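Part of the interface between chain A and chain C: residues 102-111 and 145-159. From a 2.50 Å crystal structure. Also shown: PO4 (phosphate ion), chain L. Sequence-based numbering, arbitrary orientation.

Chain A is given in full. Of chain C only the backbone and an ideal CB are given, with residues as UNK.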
# COMPACT_ATOMS: atom_id res chain seq x y z
N PHE A 102 -32.59 -7.07 -2.19
CA PHE A 102 -32.10 -6.61 -3.48
C PHE A 102 -32.34 -5.14 -3.70
O PHE A 102 -33.31 -4.57 -3.22
CB PHE A 102 -32.75 -7.39 -4.61
CG PHE A 102 -32.47 -8.86 -4.57
CD1 PHE A 102 -33.17 -9.69 -3.71
CD2 PHE A 102 -31.49 -9.41 -5.39
CE1 PHE A 102 -32.92 -11.05 -3.67
CE2 PHE A 102 -31.23 -10.77 -5.36
CZ PHE A 102 -31.94 -11.60 -4.50
N TYR A 103 -31.43 -4.53 -4.45
CA TYR A 103 -31.53 -3.13 -4.79
C TYR A 103 -32.44 -2.94 -6.00
O TYR A 103 -32.10 -3.33 -7.12
CB TYR A 103 -30.16 -2.55 -5.11
CG TYR A 103 -30.22 -1.31 -5.96
CD1 TYR A 103 -30.87 -0.17 -5.49
CD2 TYR A 103 -29.64 -1.28 -7.22
CE1 TYR A 103 -30.94 0.99 -6.26
CE2 TYR A 103 -29.70 -0.13 -8.01
CZ TYR A 103 -30.35 1.00 -7.52
OH TYR A 103 -30.38 2.15 -8.28
N GLU A 104 -33.61 -2.35 -5.78
CA GLU A 104 -34.52 -2.11 -6.88
C GLU A 104 -34.48 -0.61 -7.16
O GLU A 104 -34.91 0.20 -6.36
CB GLU A 104 -35.93 -2.60 -6.51
CG GLU A 104 -35.97 -4.10 -6.26
CD GLU A 104 -37.39 -4.65 -6.10
OE1 GLU A 104 -38.23 -4.42 -7.00
OE2 GLU A 104 -37.67 -5.33 -5.08
N PRO A 105 -33.92 -0.24 -8.32
CA PRO A 105 -33.81 1.16 -8.71
C PRO A 105 -35.12 1.92 -8.71
O PRO A 105 -36.20 1.33 -8.84
CB PRO A 105 -33.19 1.08 -10.10
CG PRO A 105 -33.75 -0.20 -10.63
CD PRO A 105 -33.60 -1.12 -9.45
N GLU A 106 -35.02 3.23 -8.54
CA GLU A 106 -36.18 4.12 -8.55
C GLU A 106 -36.66 4.03 -9.99
O GLU A 106 -37.85 3.94 -10.26
CB GLU A 106 -35.74 5.54 -8.24
CG GLU A 106 -36.78 6.40 -7.57
CD GLU A 106 -36.78 6.24 -6.06
OE1 GLU A 106 -36.90 5.09 -5.59
OE2 GLU A 106 -36.67 7.26 -5.34
N ALA A 107 -35.69 4.06 -10.90
CA ALA A 107 -35.95 3.98 -12.33
C ALA A 107 -34.66 3.64 -13.07
O ALA A 107 -33.57 4.00 -12.63
CB ALA A 107 -36.51 5.31 -12.82
N PHE A 108 -34.79 2.95 -14.20
CA PHE A 108 -33.63 2.58 -14.99
C PHE A 108 -33.20 3.77 -15.82
O PHE A 108 -34.03 4.61 -16.17
CB PHE A 108 -33.95 1.42 -15.93
CG PHE A 108 -33.93 0.08 -15.26
CD1 PHE A 108 -32.74 -0.50 -14.88
CD2 PHE A 108 -35.11 -0.61 -15.02
CE1 PHE A 108 -32.71 -1.74 -14.27
CE2 PHE A 108 -35.10 -1.85 -14.41
CZ PHE A 108 -33.89 -2.42 -14.03
N ARG A 109 -31.92 3.84 -16.15
CA ARG A 109 -31.40 4.94 -16.95
C ARG A 109 -31.12 4.48 -18.37
O ARG A 109 -30.75 3.33 -18.61
CB ARG A 109 -30.12 5.49 -16.32
CG ARG A 109 -30.28 5.82 -14.86
CD ARG A 109 -29.03 6.44 -14.28
NE ARG A 109 -28.93 6.11 -12.86
CZ ARG A 109 -28.26 5.06 -12.39
NH1 ARG A 109 -27.63 4.25 -13.23
NH2 ARG A 109 -28.26 4.82 -11.09
N LYS A 110 -31.30 5.40 -19.31
CA LYS A 110 -31.11 5.11 -20.71
C LYS A 110 -29.63 5.10 -21.12
O LYS A 110 -28.80 5.75 -20.49
CB LYS A 110 -31.90 6.11 -21.55
CG LYS A 110 -31.78 5.92 -23.06
CD LYS A 110 -32.74 6.80 -23.84
CE LYS A 110 -32.29 6.93 -25.30
NZ LYS A 110 -32.03 5.61 -25.95
N GLN A 111 -29.34 4.34 -22.18
CA GLN A 111 -28.00 4.19 -22.78
C GLN A 111 -27.28 2.91 -22.37
O GLN A 111 -26.07 2.76 -22.61
CB GLN A 111 -27.12 5.39 -22.47
CG GLN A 111 -27.71 6.72 -22.89
CD GLN A 111 -26.69 7.83 -22.86
OE1 GLN A 111 -25.82 7.87 -21.99
NE2 GLN A 111 -26.80 8.76 -23.81
N UNK C 145 -32.81 -8.16 -22.88
CA UNK C 145 -34.07 -7.45 -23.05
C UNK C 145 -33.97 -6.05 -22.44
O UNK C 145 -34.71 -5.13 -22.82
CB UNK C 145 -35.22 -8.23 -22.41
N UNK C 146 -33.07 -5.89 -21.47
CA UNK C 146 -32.88 -4.59 -20.83
C UNK C 146 -32.05 -3.71 -21.77
O UNK C 146 -32.36 -2.53 -21.97
CB UNK C 146 -32.20 -4.74 -19.47
N UNK C 147 -30.99 -4.29 -22.34
CA UNK C 147 -30.15 -3.54 -23.26
C UNK C 147 -30.94 -2.99 -24.44
O UNK C 147 -30.79 -1.83 -24.80
CB UNK C 147 -29.01 -4.42 -23.77
N UNK C 148 -31.79 -3.84 -25.03
CA UNK C 148 -32.61 -3.45 -26.19
C UNK C 148 -33.61 -2.34 -25.86
O UNK C 148 -33.91 -1.50 -26.72
CB UNK C 148 -33.36 -4.67 -26.73
N UNK C 149 -34.13 -2.34 -24.64
CA UNK C 149 -35.08 -1.32 -24.21
C UNK C 149 -34.37 0.01 -24.01
O UNK C 149 -34.97 1.00 -23.57
CB UNK C 149 -35.79 -1.75 -22.92
N UNK C 150 -33.07 0.04 -24.31
CA UNK C 150 -32.29 1.25 -24.17
C UNK C 150 -31.75 1.49 -22.76
O UNK C 150 -31.28 2.59 -22.45
CB UNK C 150 -33.14 2.45 -24.60
N UNK C 151 -31.83 0.48 -21.91
CA UNK C 151 -31.34 0.59 -20.55
C UNK C 151 -29.81 0.67 -20.57
O UNK C 151 -29.17 0.02 -21.40
CB UNK C 151 -31.82 -0.59 -19.70
N UNK C 152 -29.24 1.47 -19.67
CA UNK C 152 -27.78 1.65 -19.58
C UNK C 152 -27.03 0.42 -19.08
O UNK C 152 -27.43 -0.21 -18.09
CB UNK C 152 -27.47 2.83 -18.65
N UNK C 153 -25.93 0.09 -19.75
CA UNK C 153 -25.10 -1.06 -19.39
C UNK C 153 -24.84 -1.15 -17.88
O UNK C 153 -25.10 -2.18 -17.27
CB UNK C 153 -23.77 -0.99 -20.14
N UNK C 154 -24.33 -0.07 -17.30
CA UNK C 154 -24.01 -0.06 -15.87
C UNK C 154 -25.16 -0.52 -14.98
O UNK C 154 -24.95 -0.85 -13.82
CB UNK C 154 -23.59 1.35 -15.45
N UNK C 155 -26.36 -0.53 -15.53
CA UNK C 155 -27.52 -0.94 -14.76
C UNK C 155 -28.05 -2.31 -15.16
O UNK C 155 -28.47 -3.10 -14.30
CB UNK C 155 -28.63 0.10 -14.91
N UNK C 156 -28.03 -2.60 -16.46
CA UNK C 156 -28.54 -3.87 -16.98
C UNK C 156 -27.80 -5.10 -16.46
O UNK C 156 -28.41 -6.15 -16.23
CB UNK C 156 -28.47 -3.86 -18.51
N UNK C 157 -26.50 -4.98 -16.28
CA UNK C 157 -25.69 -6.09 -15.80
C UNK C 157 -25.96 -6.48 -14.35
O UNK C 157 -25.41 -7.47 -13.86
CB UNK C 157 -24.21 -5.74 -15.96
N UNK C 158 -26.80 -5.74 -13.65
CA UNK C 158 -27.08 -6.08 -12.26
C UNK C 158 -28.01 -7.28 -12.12
O UNK C 158 -28.21 -7.78 -11.01
CB UNK C 158 -27.69 -4.87 -11.55
N UNK C 159 -28.57 -7.76 -13.23
CA UNK C 159 -29.43 -8.94 -13.15
C UNK C 159 -28.61 -10.22 -13.34
O UNK C 159 -29.11 -11.32 -13.10
CB UNK C 159 -30.54 -8.86 -14.20
P PO4 L . -17.51 -2.02 -12.97
O1 PO4 L . -18.66 -1.83 -12.04
O2 PO4 L . -17.84 -3.10 -13.93
O3 PO4 L . -16.31 -2.40 -12.19
O4 PO4 L . -17.25 -0.75 -13.70

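Positions 145, 147, 148 and 149 have no atom of chain A within 5.5 Å of their ideal CB, so this contact leaves them free. They hold C:Ala145, C:Leu147, C:Glu148 and C:Lys149. At 146 the bond points toward chain A but the CB is remote; a long apolar side chain could reach the A:Phe108 ring. C:Leu146 does so lightly, CD2 lying 4.4 Å from A:Phe108 CZ.

Position 150, the first residue after the helix to leave helical phi/psi, has a positive phi, 84°. At these backbone angles a CB would jam against the carbonyl O of the preceding residue, which by itself calls for glycine. C:Gly150 completes a Schellman motif, and its O accepts a hydrogen bond from A:Gln111 N at 2.6 Å.

At 151 the backbone is extended and forms a single beta bridge with A:Lys110. CA-to-CB points away, yet the CB is 4.8 Å from A:Phe108 CB, which favours a compact apolar residue such as valine or isoleucine. It is C:Val151, whose CG1 meets A:Phe108 CD1 at 3.7 Å.

Position 152 is tight: its ideal CB is 3.3 Å from A:Arg109 O. As the N-cap it might suit serine, but a small residue is the main demand. C:Ala152 meets it, and its N donates to A:Arg109 O at 2.6 Å.

At 153 the CB points sideways, 5.0 Å from A:Gln111 O, and many polar residues would serve; C:Arg153 makes only a marginal contact.

Position 154 points toward chain A, with A:Arg109 NH1 5.5 Å from the CB. An acid is the natural choice, and glutamate has the reach: C:Glu154 OE2 forms a salt bridge with A:Arg109 NH1 at 3.0 Å.

Position 155 also points toward chain A, with A:Phe108 CD1 4.2 Å from its CB and A:Pro105 beyond. A long, flexible apolar chain suits this. C:Met155 CE packs on A:Pro105 CB at 3.7 Å, while its SD lies over one face of the A:Arg109 guanidinium and accepts a weak hydrogen bond from A:Arg109 N at 3.2 Å.

At 156, 157 and 159 no atom of chain A lies within 5.5 Å of the ideal CB, so chain A sets no choice; near 157 the phosphate would favour a long basic side chain. They are C:Ala156, C:Arg157, which donates to the phosphate from NH1 and NH2, and C:Val159.

Position 158 points toward A:Tyr103 from a distance, CA to CA 9.2 Å, so a long apolar chain is needed. C:Met158 supplies it, its CE reaching the ring edge 3.7 Å from A:Tyr103 CE2.

Chain C 145-159: ALLEKGVAREMARMV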
# COMPACT_ATOMS: atom_id res chain seq x y z
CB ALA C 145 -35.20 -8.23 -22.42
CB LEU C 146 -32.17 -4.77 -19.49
CG LEU C 146 -32.93 -4.39 -18.21
CD1 LEU C 146 -34.44 -4.61 -18.34
CD2 LEU C 146 -32.37 -5.23 -17.05
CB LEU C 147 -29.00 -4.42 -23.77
CG LEU C 147 -27.70 -4.46 -22.96
CD1 LEU C 147 -28.00 -4.71 -21.51
CD2 LEU C 147 -26.80 -5.54 -23.49
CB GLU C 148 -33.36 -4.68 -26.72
CG GLU C 148 -32.46 -5.89 -26.97
CD GLU C 148 -33.22 -7.14 -27.41
OE1 GLU C 148 -34.35 -7.37 -26.92
OE2 GLU C 148 -32.69 -7.91 -28.25
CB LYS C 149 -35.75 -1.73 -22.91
CG LYS C 149 -36.69 -2.90 -23.03
CD LYS C 149 -37.19 -3.36 -21.66
CE LYS C 149 -38.27 -4.43 -21.77
NZ LYS C 149 -39.52 -3.92 -22.42
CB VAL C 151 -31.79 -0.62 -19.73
CG1 VAL C 151 -31.28 -0.52 -18.31
CG2 VAL C 151 -33.31 -0.70 -19.75
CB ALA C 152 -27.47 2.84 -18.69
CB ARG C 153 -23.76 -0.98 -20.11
CG ARG C 153 -23.81 -0.30 -21.45
CD ARG C 153 -23.74 -1.27 -22.62
NE ARG C 153 -22.44 -1.21 -23.30
CZ ARG C 153 -22.28 -1.33 -24.62
NH1 ARG C 153 -23.33 -1.51 -25.41
NH2 ARG C 153 -21.07 -1.27 -25.15
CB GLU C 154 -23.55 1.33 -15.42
CG GLU C 154 -24.55 2.45 -15.65
CD GLU C 154 -24.10 3.76 -15.02
OE1 GLU C 154 -22.88 4.03 -15.01
OE2 GLU C 154 -24.97 4.52 -14.54
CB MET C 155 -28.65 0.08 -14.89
CG MET C 155 -28.37 1.42 -14.25
SD MET C 155 -29.89 2.38 -14.10
CE MET C 155 -30.56 1.65 -12.61
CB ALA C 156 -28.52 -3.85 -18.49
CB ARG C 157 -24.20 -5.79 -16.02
CG ARG C 157 -23.70 -4.46 -15.44
CD ARG C 157 -23.67 -4.46 -13.90
NE ARG C 157 -23.09 -3.23 -13.37
CZ ARG C 157 -21.79 -2.95 -13.36
NH1 ARG C 157 -20.92 -3.82 -13.85
NH2 ARG C 157 -21.36 -1.79 -12.87
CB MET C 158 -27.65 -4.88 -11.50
CG MET C 158 -28.98 -4.36 -12.00
SD MET C 158 -29.61 -3.00 -10.96
CE MET C 158 -28.17 -2.00 -10.81
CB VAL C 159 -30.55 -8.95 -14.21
CG1 VAL C 159 -31.53 -7.86 -13.93
CG2 VAL C 159 -29.95 -8.82 -15.61
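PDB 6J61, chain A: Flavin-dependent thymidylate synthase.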